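PDB 3E99: benzoate 1,2-dioxygenase beta subunit from Burkholderia mallei ATCC 23344, which probably forms, with the catalytic alpha subunit, the oxygenase component of the enzyme that dihydroxylates benzoate, its own role being mainly structural. Local coordinates for residues K3-L14 with Y132-I143. Residues are numbered along the deposited sequence; the frame is centred on the assembly and turned at random.
Sequences KTIDLADIQAFL and YAIDFSGDAPKI
With CG anti to the backbone N (chi1 177°), Phe13 swings its ring off helix 7-14 and in between Ile134, Pro141 and Ile143. Pro141 CB sits over one face, offset toward the rim and 3.9 Å from the Phe13 ring centroid in a CH-pi contact; Ile143 CG1 arrives at the edge, in the ring plane, 3.7 Å from Phe13 CE2. The Phe136 ring lies against the N-terminal arm, where Ile5, its CG2 anti to the backbone N, sets that methyl almost exactly above the ring centre, only 4° off the normal. Ile5 CD1 reaches Phe136 CD2 at 3.6 Å, and the Ile10 side chain crosses Phe136 at about a right angle, its CG1 close to CZ. One turn further along, Leu14 CD2 lies 3.4 Å from Tyr132 CD2, while the Tyr132 hydroxyl is held by Glu17.

At the outer end, the Lys3 chain, extended beyond CG, carries NZ into the turn between the two strands. NZ donates soundly to Phe136 O at 3.0 Å, weakly to Ser137 O, and to a water that bridges to Asp139 OD1; its very short approach to Gly138 O is doubtful, and four acceptors share three N-H groups. Asp135 OD1 accepts from Ser137 N, closing an Asx turn, and also takes the Ser137 hydroxyl. On the helix side, an Asp6-Asp9 capping box, with Asp6 as N-cap, starts the helix. The helix thus packs across the concave sheet of this NTF2-like cone through hydrocarbon, and one ammonium group, probably charged, ties the arm before it to the turn's carbonyls.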
ATOM      1  N   LYS A   3      -4.383   7.761 -28.260  1.00 42.60           N
ATOM      2  CA  LYS A   3      -4.090   8.037 -26.849  1.00 41.19           C
ATOM      3  C   LYS A   3      -3.106   7.004 -26.311  1.00 35.57           C
ATOM      4  O   LYS A   3      -3.380   5.809 -26.325  1.00 35.21           O
ATOM      5  CB  LYS A   3      -5.371   8.064 -25.990  1.00 43.96           C
ATOM      6  CG  LYS A   3      -5.754   9.459 -25.532  1.00 46.34           C
ATOM      7  CD  LYS A   3      -7.243   9.611 -25.366  1.00 52.01           C
ATOM      8  CE  LYS A   3      -7.588  10.891 -24.643  1.00 53.33           C
ATOM      9  NZ  LYS A   3      -9.044  11.129 -24.627  1.00 55.21           N
ATOM     10  N   THR A   4      -1.938   7.460 -25.883  1.00 31.64           N
ATOM     11  CA  THR A   4      -0.993   6.571 -25.241  1.00 32.27           C
ATOM     12  C   THR A   4      -1.269   6.711 -23.744  1.00 33.04           C
ATOM     13  O   THR A   4      -1.311   7.810 -23.201  1.00 38.91           O
ATOM     14  CB  THR A   4       0.490   6.809 -25.653  1.00 34.47           C
ATOM     15  OG1 THR A   4       0.958   8.069 -25.180  1.00 41.93           O
ATOM     16  CG2 THR A   4       0.649   6.739 -27.198  1.00 23.45           C
ATOM     17  N   ILE A   5      -1.578   5.583 -23.129  1.00 28.53           N
ATOM     18  CA  ILE A   5      -2.005   5.496 -21.759  1.00 28.80           C
ATOM     19  C   ILE A   5      -1.079   4.445 -21.206  1.00 28.63           C
ATOM     20  O   ILE A   5      -0.887   3.380 -21.820  1.00 27.33           O
ATOM     21  CB  ILE A   5      -3.476   5.040 -21.647  1.00 28.23           C
ATOM     22  CG1 ILE A   5      -4.425   6.093 -22.206  1.00 35.62           C
ATOM     23  CG2 ILE A   5      -3.884   4.732 -20.177  1.00 36.62           C
ATOM     24  CD1 ILE A   5      -4.429   7.391 -21.421  1.00 34.79           C
ATOM     25  N   ASP A   6      -0.456   4.759 -20.079  1.00 28.84           N
ATOM     26  CA  ASP A   6       0.384   3.798 -19.413  1.00 27.24           C
ATOM     27  C   ASP A   6      -0.124   3.550 -17.985  1.00 26.75           C
ATOM     28  O   ASP A   6      -1.145   4.112 -17.540  1.00 25.40           O
ATOM     29  CB  ASP A   6       1.837   4.265 -19.415  1.00 26.98           C
ATOM     30  CG  ASP A   6       2.057   5.568 -18.671  1.00 31.78           C
ATOM     31  OD1 ASP A   6       1.232   5.969 -17.832  1.00 32.00           O
ATOM     32  OD2 ASP A   6       3.108   6.193 -18.899  1.00 33.83           O
ATOM     33  N   LEU A   7       0.621   2.728 -17.258  1.00 26.50           N
ATOM     34  CA  LEU A   7       0.227   2.328 -15.923  1.00 25.89           C
ATOM     35  C   LEU A   7       0.135   3.507 -14.999  1.00 22.73           C
ATOM     36  O   LEU A   7      -0.773   3.569 -14.172  1.00 24.38           O
ATOM     37  CB  LEU A   7       1.211   1.289 -15.370  1.00 27.35           C
ATOM     38  CG  LEU A   7       0.935   0.786 -13.978  1.00 29.33           C
ATOM     39  CD1 LEU A   7      -0.446   0.112 -13.925  1.00 27.39           C
ATOM     40  CD2 LEU A   7       2.075  -0.173 -13.541  1.00 30.33           C
ATOM     41  N   ALA A   8       1.050   4.459 -15.120  1.00 25.33           N
ATOM     42  CA  ALA A   8       0.989   5.659 -14.300  1.00 26.61           C
ATOM     43  C   ALA A   8      -0.271   6.481 -14.554  1.00 27.74           C
ATOM     44  O   ALA A   8      -0.860   6.994 -13.614  1.00 26.84           O
ATOM     45  CB  ALA A   8       2.247   6.512 -14.426  1.00 27.06           C
ATOM     46  N   ASP A   9      -0.692   6.596 -15.812  1.00 25.11           N
ATOM     47  CA  ASP A   9      -1.943   7.290 -16.111  1.00 24.89           C
ATOM     48  C   ASP A   9      -3.143   6.584 -15.452  1.00 21.19           C
ATOM     49  O   ASP A   9      -4.048   7.225 -14.903  1.00 24.63           O
ATOM     50  CB  ASP A   9      -2.165   7.368 -17.602  1.00 22.13           C
ATOM     51  CG  ASP A   9      -1.124   8.187 -18.292  1.00 32.50           C
ATOM     52  OD1 ASP A   9      -0.685   9.220 -17.725  1.00 33.27           O
ATOM     53  OD2 ASP A   9      -0.727   7.767 -19.391  1.00 28.96           O
ATOM     54  N   ILE A  10      -3.146   5.262 -15.531  1.00 24.09           N
ATOM     55  CA  ILE A  10      -4.180   4.462 -14.912  1.00 22.00           C
ATOM     56  C   ILE A  10      -4.181   4.621 -13.392  1.00 24.51           C
ATOM     57  O   ILE A  10      -5.228   4.778 -12.790  1.00 26.03           O
ATOM     58  CB  ILE A  10      -4.082   2.972 -15.322  1.00 24.02           C
ATOM     59  CG1 ILE A  10      -4.269   2.790 -16.845  1.00 22.66           C
ATOM     60  CG2 ILE A  10      -5.142   2.118 -14.557  1.00 20.84           C
ATOM     61  CD1 ILE A  10      -3.854   1.434 -17.404  1.00 19.62           C
ATOM     62  N   GLN A  11      -2.997   4.562 -12.769  1.00 22.93           N
ATOM     63  CA  GLN A  11      -2.843   4.742 -11.329  1.00 25.60           C
ATOM     64  C   GLN A  11      -3.347   6.126 -10.883  1.00 22.73           C
ATOM     65  O   GLN A  11      -4.061   6.260  -9.879  1.00 26.10           O
ATOM     66  CB  GLN A  11      -1.376   4.478 -10.912  1.00 22.10           C
ATOM     67  CG  GLN A  11      -1.022   2.989 -10.943  1.00 23.98           C
ATOM     68  CD  GLN A  11       0.446   2.693 -10.689  1.00 28.62           C
ATOM     69  OE1 GLN A  11       1.323   3.344 -11.235  1.00 27.94           O
ATOM     70  NE2 GLN A  11       0.713   1.687  -9.879  1.00 29.10           N
ATOM     71  N   ALA A  12      -3.060   7.147 -11.676  1.00 23.36           N
ATOM     72  CA  ALA A  12      -3.474   8.497 -11.342  1.00 21.56           C
ATOM     73  C   ALA A  12      -4.983   8.538 -11.237  1.00 24.63           C
ATOM     74  O   ALA A  12      -5.551   9.119 -10.303  1.00 23.11           O
ATOM     75  CB  ALA A  12      -2.951   9.512 -12.386  1.00 21.73           C
ATOM     76  N   PHE A  13      -5.643   7.893 -12.193  1.00 25.38           N
ATOM     77  CA  PHE A  13      -7.081   7.795 -12.193  1.00 21.33           C
ATOM     78  C   PHE A  13      -7.654   7.010 -11.024  1.00 21.63           C
ATOM     79  O   PHE A  13      -8.634   7.457 -10.370  1.00 19.78           O
ATOM     80  CB  PHE A  13      -7.572   7.165 -13.460  1.00 25.43           C
ATOM     81  CG  PHE A  13      -9.046   6.986 -13.476  1.00 24.21           C
ATOM     82  CD1 PHE A  13      -9.874   8.090 -13.507  1.00 25.99           C
ATOM     83  CD2 PHE A  13      -9.607   5.715 -13.402  1.00 26.40           C
ATOM     84  CE1 PHE A  13     -11.226   7.931 -13.502  1.00 26.73           C
ATOM     85  CE2 PHE A  13     -10.955   5.562 -13.378  1.00 25.53           C
ATOM     86  CZ  PHE A  13     -11.768   6.662 -13.410  1.00 23.93           C
ATOM     87  N   LEU A  14      -7.059   5.852 -10.741  1.00 24.71           N
ATOM     88  CA  LEU A  14      -7.460   5.051  -9.597  1.00 23.62           C
ATOM     89  C   LEU A  14      -7.313   5.840  -8.273  1.00 24.01           C
ATOM     90  O   LEU A  14      -8.153   5.715  -7.378  1.00 23.33           O
ATOM     91  CB  LEU A  14      -6.685   3.717  -9.514  1.00 24.88           C
ATOM     92  CG  LEU A  14      -6.809   2.662 -10.630  1.00 24.33           C
ATOM     93  CD1 LEU A  14      -5.890   1.442 -10.394  1.00 26.30           C
ATOM     94  CD2 LEU A  14      -8.303   2.254 -10.762  1.00 22.56           C
ATOM     95  N   TYR A 132     -10.921  -3.395 -13.000  1.00 24.83           N
ATOM     96  CA  TYR A 132     -11.567  -2.271 -13.663  1.00 25.40           C
ATOM     97  C   TYR A 132     -11.328  -2.341 -15.184  1.00 24.77           C
ATOM     98  O   TYR A 132     -10.223  -2.629 -15.615  1.00 22.81           O
ATOM     99  CB  TYR A 132     -10.985  -0.955 -13.172  1.00 25.68           C
ATOM    100  CG  TYR A 132     -11.484  -0.363 -11.877  1.00 23.32           C
ATOM    101  CD1 TYR A 132     -11.898  -1.152 -10.813  1.00 28.53           C
ATOM    102  CD2 TYR A 132     -11.351   1.023 -11.661  1.00 23.77           C
ATOM    103  CE1 TYR A 132     -12.297  -0.567  -9.612  1.00 25.31           C
ATOM    104  CE2 TYR A 132     -11.686   1.606 -10.454  1.00 23.54           C
ATOM    105  CZ  TYR A 132     -12.180   0.824  -9.444  1.00 21.64           C
ATOM    106  OH  TYR A 132     -12.533   1.428  -8.255  1.00 24.10           O
ATOM    107  N   ALA A 133     -12.364  -2.064 -15.976  1.00 24.25           N
ATOM    108  CA  ALA A 133     -12.208  -1.644 -17.375  1.00 23.65           C
ATOM    109  C   ALA A 133     -12.527  -0.165 -17.439  1.00 21.37           C
ATOM    110  O   ALA A 133     -13.606   0.259 -16.993  1.00 23.01           O
ATOM    111  CB  ALA A 133     -13.152  -2.421 -18.291  1.00 24.05           C
ATOM    112  N   ILE A 134     -11.605   0.612 -17.993  1.00 23.45           N
ATOM    113  CA  ILE A 134     -11.694   2.061 -17.977  1.00 25.72           C
ATOM    114  C   ILE A 134     -11.538   2.586 -19.401  1.00 28.28           C
ATOM    115  O   ILE A 134     -10.551   2.275 -20.061  1.00 26.96           O
ATOM    116  CB  ILE A 134     -10.582   2.690 -17.120  1.00 25.28           C
ATOM    117  CG1 ILE A 134     -10.558   2.120 -15.708  1.00 21.91           C
ATOM    118  CG2 ILE A 134     -10.749   4.197 -17.077  1.00 20.29           C
ATOM    119  CD1 ILE A 134      -9.209   2.256 -15.025  1.00 28.41           C
ATOM    120  N   ASP A 135     -12.494   3.406 -19.828  1.00 26.13           N
ATOM    121  CA  ASP A 135     -12.504   4.035 -21.143  1.00 24.60           C
ATOM    122  C   ASP A 135     -11.771   5.370 -21.113  1.00 26.62           C
ATOM    123  O   ASP A 135     -12.189   6.330 -20.421  1.00 25.55           O
ATOM    124  CB  ASP A 135     -13.959   4.245 -21.577  1.00 27.12           C
ATOM    125  CG  ASP A 135     -14.089   4.901 -22.949  1.00 29.62           C
ATOM    126  OD1 ASP A 135     -13.085   5.085 -23.680  1.00 27.01           O
ATOM    127  OD2 ASP A 135     -15.229   5.230 -23.280  1.00 26.89           O
ATOM    128  N   PHE A 136     -10.634   5.426 -21.799  1.00 24.28           N
ATOM    129  CA  PHE A 136      -9.861   6.658 -21.874  1.00 26.49           C
ATOM    130  C   PHE A 136     -10.085   7.465 -23.158  1.00 27.87           C
ATOM    131  O   PHE A 136      -9.331   8.396 -23.445  1.00 30.00           O
ATOM    132  CB  PHE A 136      -8.371   6.371 -21.710  1.00 28.36           C
ATOM    133  CG  PHE A 136      -7.956   6.022 -20.297  1.00 27.06           C
ATOM    134  CD1 PHE A 136      -8.041   4.713 -19.826  1.00 27.83           C
ATOM    135  CD2 PHE A 136      -7.456   7.001 -19.447  1.00 29.77           C
ATOM    136  CE1 PHE A 136      -7.638   4.390 -18.553  1.00 32.02           C
ATOM    137  CE2 PHE A 136      -7.031   6.663 -18.159  1.00 29.36           C
ATOM    138  CZ  PHE A 136      -7.146   5.373 -17.718  1.00 25.55           C
ATOM    139  N   SER A 137     -11.134   7.159 -23.905  1.00 30.55           N
ATOM    140  CA  SER A 137     -11.381   7.845 -25.178  1.00 28.69           C
ATOM    141  C   SER A 137     -11.802   9.330 -25.028  1.00 31.24           C
ATOM    142  O   SER A 137     -11.456  10.158 -25.871  1.00 31.73           O
ATOM    143  CB  SER A 137     -12.423   7.083 -25.981  1.00 28.82           C
ATOM    144  OG  SER A 137     -13.652   7.056 -25.300  1.00 26.28           O
ATOM    145  N   GLY A 138     -12.501   9.667 -23.945  1.00 32.52           N
ATOM    146  CA  GLY A 138     -12.910  11.067 -23.682  1.00 32.96           C
ATOM    147  C   GLY A 138     -11.828  11.926 -23.047  1.00 34.13           C
ATOM    148  O   GLY A 138     -10.701  11.489 -22.860  1.00 34.44           O
ATOM    149  N   ASP A 139     -12.169  13.155 -22.681  1.00 35.88           N
ATOM    150  CA  ASP A 139     -11.194  14.030 -22.052  1.00 37.95           C
ATOM    151  C   ASP A 139     -10.934  13.623 -20.602  1.00 38.05           C
ATOM    152  O   ASP A 139      -9.854  13.905 -20.066  1.00 41.02           O
ATOM    153  CB  ASP A 139     -11.634  15.494 -22.158  1.00 40.13           C
ATOM    154  CG  ASP A 139     -11.643  15.985 -23.594  1.00 46.43           C
ATOM    155  OD1 ASP A 139     -10.603  15.870 -24.299  1.00 50.09           O
ATOM    156  OD2 ASP A 139     -12.707  16.480 -24.024  1.00 57.36           O
ATOM    157  N   ALA A 140     -11.900  12.942 -19.982  1.00 34.16           N
ATOM    158  CA  ALA A 140     -11.724  12.397 -18.622  1.00 32.12           C
ATOM    159  C   ALA A 140     -12.014  10.911 -18.647  1.00 29.58           C
ATOM    160  O   ALA A 140     -12.962  10.496 -19.307  1.00 28.68           O
ATOM    161  CB  ALA A 140     -12.643  13.069 -17.645  1.00 32.78           C
ATOM    162  N   PRO A 141     -11.206  10.091 -17.929  1.00 28.20           N
ATOM    163  CA  PRO A 141     -11.456   8.649 -17.971  1.00 27.95           C
ATOM    164  C   PRO A 141     -12.806   8.282 -17.385  1.00 29.67           C
ATOM    165  O   PRO A 141     -13.300   9.002 -16.526  1.00 32.02           O
ATOM    166  CB  PRO A 141     -10.315   8.069 -17.103  1.00 25.82           C
ATOM    167  CG  PRO A 141      -9.269   9.127 -17.146  1.00 29.23           C
ATOM    168  CD  PRO A 141     -10.029  10.394 -17.091  1.00 28.66           C
ATOM    169  N   LYS A 142     -13.375   7.156 -17.838  1.00 28.77           N
ATOM    170  CA  LYS A 142     -14.676   6.706 -17.378  1.00 24.25           C
ATOM    171  C   LYS A 142     -14.663   5.203 -17.175  1.00 26.18           C
ATOM    172  O   LYS A 142     -14.341   4.434 -18.096  1.00 28.42           O
ATOM    173  CB  LYS A 142     -15.781   7.058 -18.388  1.00 25.75           C
ATOM    174  CG  LYS A 142     -16.013   8.531 -18.680  1.00 27.36           C
ATOM    175  CD  LYS A 142     -16.883   9.204 -17.592  1.00 23.84           C
ATOM    176  CE  LYS A 142     -17.054  10.693 -17.778  1.00 28.67           C
ATOM    177  NZ  LYS A 142     -18.103  11.242 -16.820  1.00 24.33           N
ATOM    178  N   ILE A 143     -14.969   4.780 -15.955  1.00 22.02           N
ATOM    179  CA  ILE A 143     -15.111   3.362 -15.659  1.00 23.82           C
ATOM    180  C   ILE A 143     -16.273   2.736 -16.439  1.00 25.69           C
ATOM    181  O   ILE A 143     -17.402   3.191 -16.354  1.00 26.77           O
ATOM    182  CB  ILE A 143     -15.312   3.102 -14.158  1.00 23.50           C
ATOM    183  CG1 ILE A 143     -14.017   3.532 -13.388  1.00 24.21           C
ATOM    184  CG2 ILE A 143     -15.696   1.619 -13.963  1.00 24.94           C
ATOM    185  CD1 ILE A 143     -14.173   3.845 -11.932  1.00 25.06           C
TER
HETATM  186  O   HOH W   1     -10.032  13.237 -25.698  1.00 49.85           O